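Local coordinates for putative uncharacterized protein (Bacteroides thetaiotaomicron, PDB 2RBK) that probably acts as a magnesium-dependent phosphatase of the haloacid dehalogenase superfamily, and here holds a magnesium ion and an oxidovanadium group, at residues 85-88 with 89-93; 152-155 with 156-160; 23-26 with 27-31; 249-252 with 253-257; 94-97 with 98-102. All coordinates share one frame; numbering follows the deposited sequence. Where two conformers were deposited one is given.

The five contacts are local helix contacts that form two groups on opposite sides of the chain's centre. Contacts 3 and 4 sit on helices 23-34 and 250-258, with centres about 10 Å apart, and touch where S24 OG lies 2.7 Å from D249 OD1. Contact 4 lies nearest the active site: the I251 side chain is about 10 Å from the bound magnesium, against about 13 Å for that of T25 in contact 3. Contacts 1 and 5 follow one another on helix 87-100, centres about 13 Å apart. Contact 2 packs against both, with M93 SD 3.8 Å from P152 CB and P152 CB 3.7 Å from C97 SG. Centres of contacts 1 and 3 are about 41 Å apart.

Contact 1: residues 85-88 with 89-93; sequences IPQE and EVKAM
P86 O receives the first backbone bonds of helix 87-100, with P86 itself at the N-cap position. V90 N donates to P86 O at 3.1 Å, while E89 N reaches the same oxygen only weakly. K91 N to Q87 O is shorter, 2.9 Å, and nearly straight at 169°. A92 N continues the ladder to E88 O.

The apolar part is small. I85 CG2 meets V90 CG2 at 3.6 Å. The V90 branch that touches is the one beside its backbone N, anti to the carbonyl carbon, which turns it back toward the residues before the helix.

Among the polar side chains, Q87 bends at chi2 (69°) and brings NE2 to 3.9 Å from V90 CG1. That nitrogen is bonded to the carbonyl oxygens of S143 and K145. K91 NZ also donates to S143 O. E89 runs alongside the P86 ring, OE2 3.9 Å from P86 CG, and OE2 is bonded to T168 OG1.

The helix start is thus tied to the end of helix 139-143 and the loop that follows. On another flank, I85 and M93 pack on M150 of strand 149-152.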
loop_
_atom_site.group_PDB
_atom_site.type_symbol
_atom_site.label_atom_id
_atom_site.label_comp_id
_atom_site.label_asym_id
_atom_site.label_seq_id
_atom_site.Cartn_x
_atom_site.Cartn_y
_atom_site.Cartn_z
ATOM N N ILE A 85 -1.599 15.668 -5.132
ATOM C CA ILE A 85 -1.595 16.443 -3.911
ATOM C C ILE A 85 -1.636 17.922 -4.208
ATOM O O ILE A 85 -0.899 18.391 -5.088
ATOM C CB ILE A 85 -0.337 16.054 -3.090
ATOM C CG1 ILE A 85 -0.370 14.585 -2.692
ATOM C CG2 ILE A 85 -0.206 16.940 -1.874
ATOM C CD1 ILE A 85 0.919 14.091 -2.121
ATOM N N PRO A 86 -2.417 18.705 -3.490
ATOM C CA PRO A 86 -2.374 20.167 -3.634
ATOM C C PRO A 86 -0.923 20.690 -3.570
ATOM O O PRO A 86 -0.168 20.320 -2.677
ATOM C CB PRO A 86 -3.189 20.658 -2.438
ATOM C CG PRO A 86 -4.221 19.576 -2.268
ATOM C CD PRO A 86 -3.411 18.312 -2.495
ATOM N N GLN A 87 -0.601 21.568 -4.495
ATOM C CA GLN A 87 0.802 21.969 -4.591
ATOM C C GLN A 87 1.259 22.671 -3.315
ATOM O O GLN A 87 2.434 22.533 -2.925
ATOM C CB GLN A 87 1.031 22.878 -5.764
ATOM C CG GLN A 87 2.519 22.773 -6.191
ATOM C CD GLN A 87 2.824 21.440 -6.783
ATOM O OE1 GLN A 87 1.935 20.800 -7.389
ATOM N NE2 GLN A 87 4.031 20.939 -6.656
ATOM N N GLU A 88 0.410 23.426 -2.640
ATOM C CA GLU A 88 0.848 24.068 -1.405
ATOM C C GLU A 88 1.319 23.042 -0.397
ATOM O O GLU A 88 2.234 23.314 0.416
ATOM C CB GLU A 88 -0.298 24.882 -0.820
ATOM C CG GLU A 88 -0.577 26.194 -1.388
ATOM C CD GLU A 88 -1.588 27.066 -0.735
ATOM O OE1 GLU A 88 -2.112 26.736 0.357
ATOM O OE2 GLU A 88 -1.934 28.105 -1.346
ATOM N N GLU A 89 0.665 21.906 -0.358
ATOM C CA GLU A 89 0.991 20.863 0.641
ATOM C C GLU A 89 2.245 20.117 0.218
ATOM O O GLU A 89 3.045 19.722 1.085
ATOM C CB GLU A 89 -0.236 19.986 0.844
ATOM C CG GLU A 89 -1.396 20.792 1.394
ATOM C CD GLU A 89 -2.624 20.051 1.865
ATOM O OE1 GLU A 89 -2.560 19.105 2.595
ATOM O OE2 GLU A 89 -3.724 20.530 1.472
ATOM N N VAL A 90 2.468 19.918 -1.078
ATOM C CA VAL A 90 3.750 19.388 -1.544
ATOM C C VAL A 90 4.905 20.290 -1.106
ATOM O O VAL A 90 5.900 19.851 -0.542
ATOM C CB VAL A 90 3.766 19.227 -3.084
ATOM C CG1 VAL A 90 5.136 18.787 -3.583
ATOM C CG2 VAL A 90 2.689 18.259 -3.543
ATOM N N LYS A 91 4.732 21.582 -1.357
ATOM C CA LYS A 91 5.785 22.559 -1.015
ATOM C C LYS A 91 6.007 22.602 0.480
ATOM O O LYS A 91 7.167 22.680 0.924
ATOM C CB LYS A 91 5.431 23.948 -1.542
ATOM C CG LYS A 91 5.416 24.079 -3.064
ATOM C CD LYS A 91 5.134 25.470 -3.562
ATOM C CE LYS A 91 5.067 25.653 -5.049
ATOM N NZ LYS A 91 6.089 25.058 -5.951
ATOM N N ALA A 92 4.943 22.513 1.276
ATOM C CA ALA A 92 5.107 22.574 2.733
ATOM C C ALA A 92 5.800 21.355 3.270
ATOM O O ALA A 92 6.662 21.444 4.163
ATOM C CB ALA A 92 3.771 22.784 3.414
ATOM N N MET A 93 5.491 20.173 2.734
ATOM C CA MET A 93 6.207 18.968 3.136
ATOM C C MET A 93 7.682 19.018 2.755
ATOM O O MET A 93 8.544 18.674 3.578
ATOM C CB MET A 93 5.512 17.750 2.502
ATOM C CG MET A 93 6.178 16.458 2.978
ATOM S SD MET A 93 6.215 16.084 4.728
ATOM C CE MET A 93 4.477 15.859 5.069
#

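Contact 2: residues 152-155 with 156-160; sequences PFIT and EEEEK
T155 and E158 form a capping box at the start of helix 156-162. E158 N donates to T155 OG1 over 3.0 Å, and T155 N donates back to E158 OE1, also over 3.0 Å. Both bonds are nearly straight. The second meets the carboxylate on the anti side of OE1, 26° out of its plane. T155 O accepts from E159 N at 2.8 Å, the first full turn of the helix.

Torsions bring both partners together. T155 OG1 stands between its own backbone N and carbonyl carbon (chi1 63°), facing the first-turn amides. E158 CG lies anti to its carbonyl carbon, and the chain then runs extended back to the loop.

I154 lies against the box. Its CA is 3.3 Å from E158 OE1, and its CD1 rests 3.7 Å from E159 CA.

Two waters form the next layer. One donates to both F153 O and E158 OE1, the latter at 2.9 Å. The other joins T155 OG1 to E157 OE2. F153 is the centre of an inverse gamma turn, which leads strand 149-152 into the cap. Without the E158 carboxylate, as with an alanine here, T155 N would probably lose its acceptor and the water on F153 O its second partner.

Farther out, R173 pairs with E159 OE1 and donates to I154 O. I154 and E158 touch F96 of helix 87-100, P152 packs on M93 and C97 of that helix, and F153 meets M120, V121 and F125 of helix 119-128.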
loop_
_atom_site.group_PDB
_atom_site.type_symbol
_atom_site.label_atom_id
_atom_site.label_comp_id
_atom_site.label_asym_id
_atom_site.label_seq_id
_atom_site.Cartn_x
_atom_site.Cartn_y
_atom_site.Cartn_z
ATOM N N PRO A 152 7.612 10.935 3.393
ATOM C CA PRO A 152 8.602 11.507 4.307
ATOM C C PRO A 152 9.028 10.517 5.373
ATOM O O PRO A 152 8.242 9.752 5.916
ATOM C CB PRO A 152 7.824 12.696 4.964
ATOM C CG PRO A 152 6.414 12.202 4.940
ATOM C CD PRO A 152 6.255 11.501 3.631
ATOM N N PHE A 153 10.348 10.549 5.692
ATOM C CA PHE A 153 10.919 9.682 6.705
ATOM C C PHE A 153 10.851 10.452 8.022
ATOM O O PHE A 153 11.833 10.979 8.560
ATOM C CB PHE A 153 12.355 9.281 6.318
ATOM C CG PHE A 153 12.350 8.216 5.268
ATOM C CD1 PHE A 153 11.962 8.581 3.976
ATOM C CD2 PHE A 153 12.646 6.874 5.451
ATOM C CE1 PHE A 153 11.926 7.640 2.976
ATOM C CE2 PHE A 153 12.620 5.915 4.444
ATOM C CZ PHE A 153 12.205 6.313 3.177
ATOM N N ILE A 154 9.610 10.574 8.556
ATOM C CA ILE A 154 9.306 11.345 9.793
ATOM C C ILE A 154 8.744 10.432 10.839
ATOM O O ILE A 154 8.029 9.486 10.532
ATOM C CB ILE A 154 8.314 12.491 9.477
ATOM C CG1 ILE A 154 7.020 12.037 8.793
ATOM C CG2 ILE A 154 9.091 13.549 8.675
ATOM C CD1 ILE A 154 6.027 13.153 8.615
ATOM N N THR A 155 9.073 10.761 12.100
ATOM C CA THR A 155 8.481 10.084 13.239
ATOM C C THR A 155 7.021 10.528 13.415
ATOM O O THR A 155 6.613 11.513 12.824
ATOM C CB THR A 155 9.234 10.407 14.549
ATOM O OG1 THR A 155 9.085 11.836 14.783
ATOM C CG2 THR A 155 10.707 10.109 14.555
ATOM N N GLU A 156 6.289 9.863 14.346
ATOM C CA GLU A 156 4.909 10.300 14.705
ATOM C C GLU A 156 4.947 11.704 15.292
ATOM O O GLU A 156 4.063 12.512 15.002
ATOM C CB GLU A 156 4.327 9.234 15.605
ATOM C CG GLU A 156 4.093 7.885 14.921
ATOM C CD GLU A 156 3.192 7.039 15.804
ATOM O OE1 GLU A 156 2.047 7.461 16.068
ATOM O OE2 GLU A 156 3.609 5.950 16.201
ATOM N N GLU A 157 5.969 12.019 16.142
ATOM C CA GLU A 157 6.086 13.370 16.703
ATOM C C GLU A 157 6.254 14.380 15.570
ATOM O O GLU A 157 5.620 15.422 15.537
ATOM C CB GLU A 157 7.262 13.386 17.687
ATOM C CG GLU A 157 7.800 14.679 18.204
ATOM C CD GLU A 157 8.810 14.353 19.284
ATOM O OE1 GLU A 157 8.604 14.615 20.460
ATOM O OE2 GLU A 157 9.869 13.774 18.915
ATOM N N GLU A 158 7.142 14.099 14.604
ATOM C CA GLU A 158 7.301 15.054 13.487
ATOM C C GLU A 158 6.094 15.134 12.621
ATOM O O GLU A 158 5.760 16.190 12.114
ATOM C CB GLU A 158 8.537 14.649 12.684
ATOM C CG GLU A 158 9.832 14.894 13.436
ATOM C CD GLU A 158 11.042 14.196 12.828
ATOM O OE1 GLU A 158 10.894 13.159 12.105
ATOM O OE2 GLU A 158 12.188 14.675 13.136
ATOM N N GLU A 159 5.400 14.028 12.426
ATOM C CA GLU A 159 4.129 14.038 11.713
ATOM C C GLU A 159 3.201 15.041 12.370
ATOM O O GLU A 159 2.607 15.801 11.663
ATOM C CB GLU A 159 3.553 12.631 11.663
ATOM C CG GLU A 159 2.135 12.488 11.152
ATOM C CD GLU A 159 1.639 11.058 11.237
ATOM O OE1 GLU A 159 2.446 10.098 11.304
ATOM O OE2 GLU A 159 0.401 10.831 11.233
ATOM N N LYS A 160 3.051 15.028 13.720
ATOM C CA LYS A 160 2.138 15.985 14.346
ATOM C C LYS A 160 2.622 17.419 14.180
ATOM O O LYS A 160 1.818 18.345 14.068
ATOM C CB LYS A 160 1.870 15.624 15.822
ATOM C CG LYS A 160 1.263 14.241 16.066
ATOM C CD LYS A 160 0.030 13.964 15.245
ATOM C CE LYS A 160 -0.840 12.805 15.579
ATOM N NZ LYS A 160 -2.159 12.736 14.889
HETATM O O HOH W 1 12.972 11.237 11.442
HETATM O O HOH W 2 10.819 13.069 16.541
#

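Contact 3: residues 23-26 with 27-31; sequences SSTI and EALEA
E27 reaches back along helix 23-34 over the S23 carbonyl. Its CG is anti to the carbonyl carbon (chi1 -72°) and the chain beyond is extended, which lays CG 3.5 Å from S23 O. The carboxylate is joined to S23 by water. One water donates to E27 OE1 at 2.8 Å and is hydrogen-bonded to S23 OG. A second donates to S23 O at 2.9 Å and only weakly to E27 OE2. S23 O also takes E27 N at 3.1 Å, so this oxygen serves the helix and a water together.

T25 and L29 run alongside each other in the same direction. In the L29 conformer given, T25 CG2 and L29 CD1 are 4.1 Å apart, a loose touch. A28 CB sits 3.3 Å from S24 O, and A28 N donates to the same oxygen. E30 bends at chi2, with CG over I26 O, and its OE2 forms a salt bridge with R59.

The helix belongs to the beta-alpha-beta unit of strand 4-7, helix 23-34 and strand 38-42. S24, T25 and A28 face helix 250-258, and S24 OG bonds to D249, the N-cap residue of that helix. I26 and L29 face helix 54-58.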
loop_
_atom_site.group_PDB
_atom_site.type_symbol
_atom_site.label_atom_id
_atom_site.label_comp_id
_atom_site.label_asym_id
_atom_site.label_seq_id
_atom_site.Cartn_x
_atom_site.Cartn_y
_atom_site.Cartn_z
ATOM N N SER A 23 4.813 -20.141 -0.036
ATOM C CA SER A 23 4.340 -21.076 -1.045
ATOM C C SER A 23 2.853 -21.323 -0.956
ATOM O O SER A 23 2.185 -21.441 -1.981
ATOM C CB SER A 23 5.161 -22.349 -0.910
ATOM O OG SER A 23 4.969 -23.046 0.269
ATOM N N SER A 24 2.319 -21.400 0.243
ATOM C CA SER A 24 0.894 -21.667 0.376
ATOM C C SER A 24 0.035 -20.480 -0.068
ATOM O O SER A 24 -1.132 -20.688 -0.429
ATOM C CB SER A 24 0.505 -22.117 1.761
ATOM O OG SER A 24 0.718 -21.062 2.680
ATOM N N THR A 25 0.592 -19.297 -0.058
ATOM C CA THR A 25 -0.100 -18.131 -0.584
ATOM C C THR A 25 -0.257 -18.231 -2.086
ATOM O O THR A 25 -1.324 -17.963 -2.646
ATOM C CB THR A 25 0.587 -16.812 -0.164
ATOM O OG1 THR A 25 0.490 -16.781 1.244
ATOM C CG2 THR A 25 -0.034 -15.609 -0.802
ATOM N N ILE A 26 0.819 -18.602 -2.772
ATOM C CA ILE A 26 0.720 -18.773 -4.218
ATOM C C ILE A 26 -0.307 -19.850 -4.547
ATOM O O ILE A 26 -1.149 -19.651 -5.449
ATOM C CB ILE A 26 2.097 -19.040 -4.822
ATOM C CG1 ILE A 26 3.095 -17.911 -4.597
ATOM C CG2 ILE A 26 1.891 -19.291 -6.333
ATOM C CD1 ILE A 26 4.565 -18.287 -4.736
ATOM N N GLU A 27 -0.282 -20.969 -3.841
ATOM C CA GLU A 27 -1.275 -22.045 -4.083
ATOM C C GLU A 27 -2.688 -21.555 -3.820
ATOM O O GLU A 27 -3.613 -21.870 -4.590
ATOM C CB GLU A 27 -0.919 -23.229 -3.142
ATOM C CG GLU A 27 0.344 -23.911 -3.635
ATOM C CD GLU A 27 0.952 -24.844 -2.639
ATOM O OE1 GLU A 27 0.465 -25.020 -1.508
ATOM O OE2 GLU A 27 1.978 -25.449 -2.998
ATOM N N ALA A 28 -2.914 -20.794 -2.753
ATOM C CA ALA A 28 -4.234 -20.296 -2.439
ATOM C C ALA A 28 -4.748 -19.365 -3.518
ATOM O O ALA A 28 -5.927 -19.421 -3.881
ATOM C CB ALA A 28 -4.196 -19.597 -1.059
ATOM N N LEU A 29 -3.901 -18.476 -4.016
ATOM C CA LEU A 29 -4.330 -17.527 -5.053
ATOM C C LEU A 29 -4.576 -18.267 -6.354
ATOM O O LEU A 29 -5.515 -17.898 -7.098
ATOM C CB LEU A 29 -3.374 -16.336 -5.141
ATOM C CG LEU A 29 -3.680 -15.184 -4.219
ATOM C CD1 LEU A 29 -3.670 -15.558 -2.758
ATOM C CD2 LEU A 29 -2.578 -14.102 -4.333
ATOM N N GLU A 30 -3.796 -19.282 -6.684
ATOM C CA GLU A 30 -4.096 -20.112 -7.873
ATOM C C GLU A 30 -5.486 -20.716 -7.743
ATOM O O GLU A 30 -6.292 -20.689 -8.693
ATOM C CB GLU A 30 -3.043 -21.216 -8.009
ATOM C CG GLU A 30 -1.741 -20.790 -8.649
ATOM C CD GLU A 30 -1.759 -20.728 -10.154
ATOM O OE1 GLU A 30 -2.747 -21.105 -10.853
ATOM O OE2 GLU A 30 -0.780 -20.205 -10.744
ATOM N N ALA A 31 -5.773 -21.278 -6.552
ATOM C CA ALA A 31 -7.062 -21.930 -6.378
ATOM C C ALA A 31 -8.211 -20.911 -6.458
ATOM O O ALA A 31 -9.245 -21.171 -7.057
ATOM C CB ALA A 31 -7.095 -22.645 -5.029
HETATM O O HOH W 3 2.847 -24.714 -0.014
HETATM O O HOH W 4 3.477 -22.625 -4.253
#

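Contact 4: residues 249-252 with 253-257; sequences DGIS and KAMKH
D249 O accepts K253 N at 2.9 Å and opens a regular run of helical bonds. D249 is the N-cap residue of helix 250-258, with positive phi (66°), and its side chain makes no capping bond. A254 N follows to G250 O, then M255 N to I251 O at 3.0 Å and K256 N to S252 O at 2.9 Å. All four bonds are of ordinary helical length.

I251 and M255 carry the apolar contact. I251 CG2 meets M255 SD at 3.6 Å, the two side chains crossing obliquely. M255 is bent at chi3 (63°), which turns CE away from the I251 side.

K253 runs extended beside D249. Its CG is 3.3 Å from D249 O, and its CE is 4.0 Å from D249 CB. The charged ends do not touch; D249 OD2 and K253 NZ are 4.7 Å apart. One water bridges them, donating to OD2 and accepting from NZ. K253 NZ also bonds to E248 O, the other D249 oxygen, OD1, being taken by S24. K256 passes S252 in a similar way, its CE 3.6 Å from S252 OG.

The side chains of I251 and M255 are buried against the sheet. Both pack on F7 of strand 4-7 and F209 of strand 206-210, and toward helix 23-34 they meet T25, A28 and A32. This is helix-on-sheet packing of the Rossmann-like core of the haloacid dehalogenase fold, on the strand that leads to the magnesium ligand D8.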
loop_
_atom_site.group_PDB
_atom_site.type_symbol
_atom_site.label_atom_id
_atom_site.label_comp_id
_atom_site.label_asym_id
_atom_site.label_seq_id
_atom_site.Cartn_x
_atom_site.Cartn_y
_atom_site.Cartn_z
ATOM N N ASP A 249 1.266 -19.751 7.119
ATOM C CA ASP A 249 0.166 -20.012 6.164
ATOM C C ASP A 249 -1.036 -19.095 6.450
ATOM O O ASP A 249 -2.165 -19.483 6.164
ATOM C CB ASP A 249 -0.254 -21.470 6.177
ATOM C CG ASP A 249 0.906 -22.416 5.969
ATOM O OD1 ASP A 249 1.408 -22.456 4.853
ATOM O OD2 ASP A 249 1.424 -23.061 6.914
ATOM N N GLY A 250 -0.829 -17.877 6.933
ATOM C CA GLY A 250 -1.963 -17.024 7.289
ATOM C C GLY A 250 -2.933 -16.784 6.153
ATOM O O GLY A 250 -4.160 -16.838 6.370
ATOM N N ILE A 251 -2.445 -16.462 4.964
ATOM C CA ILE A 251 -3.403 -16.171 3.874
ATOM C C ILE A 251 -4.211 -17.389 3.517
ATOM O O ILE A 251 -5.441 -17.353 3.410
ATOM C CB ILE A 251 -2.656 -15.568 2.646
ATOM C CG1 ILE A 251 -2.045 -14.216 2.942
ATOM C CG2 ILE A 251 -3.600 -15.544 1.459
ATOM C CD1 ILE A 251 -3.030 -13.144 3.279
ATOM N N SER A 252 -3.513 -18.526 3.284
ATOM C CA SER A 252 -4.202 -19.746 2.891
ATOM C C SER A 252 -5.222 -20.179 3.940
ATOM O O SER A 252 -6.366 -20.536 3.634
ATOM C CB SER A 252 -3.161 -20.840 2.635
ATOM O OG SER A 252 -3.805 -22.077 2.382
ATOM N N LYS A 253 -4.822 -20.126 5.213
ATOM C CA LYS A 253 -5.729 -20.506 6.291
ATOM C C LYS A 253 -6.959 -19.635 6.307
ATOM O O LYS A 253 -8.088 -20.150 6.530
ATOM C CB LYS A 253 -5.019 -20.455 7.645
ATOM C CG LYS A 253 -4.056 -21.612 7.850
ATOM C CD LYS A 253 -3.208 -21.336 9.093
ATOM C CE LYS A 253 -2.323 -22.539 9.466
ATOM N NZ LYS A 253 -1.366 -22.148 10.537
ATOM N N ALA A 254 -6.807 -18.336 6.109
ATOM C CA ALA A 254 -7.973 -17.456 6.102
ATOM C C ALA A 254 -8.917 -17.785 4.943
ATOM O O ALA A 254 -10.133 -17.822 5.093
ATOM C CB ALA A 254 -7.548 -16.001 6.073
ATOM N N MET A 255 -8.311 -17.955 3.764
ATOM C CA MET A 255 -9.125 -18.270 2.573
ATOM C C MET A 255 -9.898 -19.564 2.739
ATOM O O MET A 255 -11.059 -19.682 2.323
ATOM C CB MET A 255 -8.266 -18.178 1.339
ATOM C CG MET A 255 -7.793 -16.758 1.073
ATOM S SD MET A 255 -6.562 -16.591 -0.236
ATOM C CE MET A 255 -7.482 -17.166 -1.657
ATOM N N LYS A 256 -9.242 -20.554 3.318
ATOM C CA LYS A 256 -9.915 -21.831 3.604
ATOM C C LYS A 256 -11.046 -21.630 4.631
ATOM O O LYS A 256 -12.125 -22.189 4.488
ATOM C CB LYS A 256 -8.927 -22.893 4.070
ATOM C CG LYS A 256 -8.027 -23.383 2.967
ATOM C CD LYS A 256 -6.907 -24.287 3.471
ATOM C CE LYS A 256 -6.075 -24.901 2.331
ATOM N NZ LYS A 256 -5.071 -25.940 2.867
ATOM N N HIS A 257 -10.775 -20.871 5.675
ATOM C CA HIS A 257 -11.771 -20.635 6.714
ATOM C C HIS A 257 -13.068 -20.079 6.185
ATOM O O HIS A 257 -14.160 -20.450 6.625
ATOM C CB HIS A 257 -11.172 -19.670 7.758
ATOM C CG HIS A 257 -12.227 -19.118 8.685
ATOM N ND1 HIS A 257 -12.829 -19.903 9.655
ATOM C CD2 HIS A 257 -12.844 -17.919 8.712
ATOM C CE1 HIS A 257 -13.753 -19.138 10.275
ATOM N NE2 HIS A 257 -13.776 -17.967 9.707
HETATM O O HOH W 5 0.608 -23.955 9.355
#

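Contact 5: residues 94-97 with 98-102; sequences AAFC and EKKGV
C97 O takes V102 N at 3.0 Å where helix 87-100 ends in a Schellman motif, with G101 at positive phi (70°). Before it, K100 N bonds to F96 O, K99 N to A95 O and E98 N to A94 O in helical order.

K100 lies over one face of the F96 ring. Its CG makes a CH-pi contact 3.8 Å from the ring centroid, 18° off the normal and offset toward the rim. The ring gets there because F96 CG is anti to the backbone N (chi1 176°), while K100 bends at chi2. K100 CE follows, 3.4 Å from F96 CE1, and NZ forms a salt bridge with E161. K99 NZ approaches obliquely at the CD1 side. The ring also meets E161 and V162 of helix 156-162. With an alanine at F96 the K100 chain would probably lose the ring face its CG rests on, and a gap would open between helices 87-100 and 156-162.

On the other flank E98 runs extended, and a water links its OE1 to A94 O, the second bond being weak. C97 packs on C104 and F139. V102 turns back against the last turn of the helix, its CG2 3.9 Å from C97 CB.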
loop_
_atom_site.group_PDB
_atom_site.type_symbol
_atom_site.label_atom_id
_atom_site.label_comp_id
_atom_site.label_asym_id
_atom_site.label_seq_id
_atom_site.Cartn_x
_atom_site.Cartn_y
_atom_site.Cartn_z
ATOM N N ALA A 94 7.970 19.476 1.554
ATOM C CA ALA A 94 9.364 19.597 1.121
ATOM C C ALA A 94 10.116 20.582 2.030
ATOM O O ALA A 94 11.250 20.279 2.426
ATOM C CB ALA A 94 9.429 20.054 -0.322
ATOM N N ALA A 95 9.527 21.699 2.375
ATOM C CA ALA A 95 10.182 22.678 3.224
ATOM C C ALA A 95 10.414 22.078 4.597
ATOM O O ALA A 95 11.471 22.300 5.202
ATOM C CB ALA A 95 9.342 23.952 3.307
ATOM N N PHE A 96 9.447 21.380 5.167
ATOM C CA PHE A 96 9.530 20.797 6.496
ATOM C C PHE A 96 10.662 19.792 6.538
ATOM O O PHE A 96 11.498 19.815 7.398
ATOM C CB PHE A 96 8.206 20.138 6.883
ATOM C CG PHE A 96 8.240 19.434 8.225
ATOM C CD1 PHE A 96 8.064 20.193 9.371
ATOM C CD2 PHE A 96 8.468 18.084 8.343
ATOM C CE1 PHE A 96 8.099 19.576 10.629
ATOM C CE2 PHE A 96 8.493 17.476 9.596
ATOM C CZ PHE A 96 8.314 18.243 10.719
ATOM N N CYS A 97 10.649 18.885 5.557
ATOM C CA CYS A 97 11.690 17.845 5.539
ATOM C C CYS A 97 13.087 18.413 5.357
ATOM O O CYS A 97 14.052 17.974 6.015
ATOM C CB CYS A 97 11.441 16.770 4.496
ATOM S SG CYS A 97 9.958 15.772 4.856
ATOM N N GLU A 98 13.218 19.412 4.471
ATOM C CA GLU A 98 14.529 20.005 4.278
ATOM C C GLU A 98 15.005 20.702 5.545
ATOM O O GLU A 98 16.185 20.560 5.938
ATOM C CB GLU A 98 14.464 21.010 3.101
ATOM C CG GLU A 98 15.823 21.589 2.754
ATOM C CD GLU A 98 15.964 22.389 1.497
ATOM O OE1 GLU A 98 15.060 22.780 0.746
ATOM O OE2 GLU A 98 17.190 22.648 1.250
ATOM N N LYS A 99 14.133 21.443 6.202
ATOM C CA LYS A 99 14.487 22.124 7.449
ATOM C C LYS A 99 14.871 21.170 8.565
ATOM O O LYS A 99 15.799 21.379 9.364
ATOM C CB LYS A 99 13.290 22.994 7.872
ATOM C CG LYS A 99 13.380 23.667 9.246
ATOM C CD LYS A 99 12.088 24.376 9.711
ATOM C CE LYS A 99 11.049 23.334 10.179
ATOM N NZ LYS A 99 9.655 23.599 9.715
ATOM N N LYS A 100 14.157 20.021 8.621
ATOM C CA LYS A 100 14.369 19.043 9.740
ATOM C C LYS A 100 15.502 18.092 9.473
ATOM O O LYS A 100 15.862 17.322 10.381
ATOM C CB LYS A 100 13.124 18.203 9.988
ATOM C CG LYS A 100 11.843 18.783 10.632
ATOM C CD LYS A 100 11.973 19.072 12.101
ATOM C CE LYS A 100 10.787 19.801 12.730
ATOM N NZ LYS A 100 11.025 19.771 14.228
ATOM N N GLY A 101 16.011 18.130 8.222
ATOM C CA GLY A 101 17.040 17.218 7.818
ATOM C C GLY A 101 16.632 15.781 7.670
ATOM O O GLY A 101 17.441 14.912 8.052
ATOM N N VAL A 102 15.413 15.545 7.162
ATOM C CA VAL A 102 15.014 14.172 6.874
ATOM C C VAL A 102 14.680 14.027 5.415
ATOM O O VAL A 102 14.303 14.966 4.708
ATOM C CB VAL A 102 13.856 13.740 7.758
ATOM C CG1 VAL A 102 14.195 13.894 9.243
ATOM C CG2 VAL A 102 12.633 14.564 7.504
HETATM O O HOH W 6 12.581 22.625 0.794
#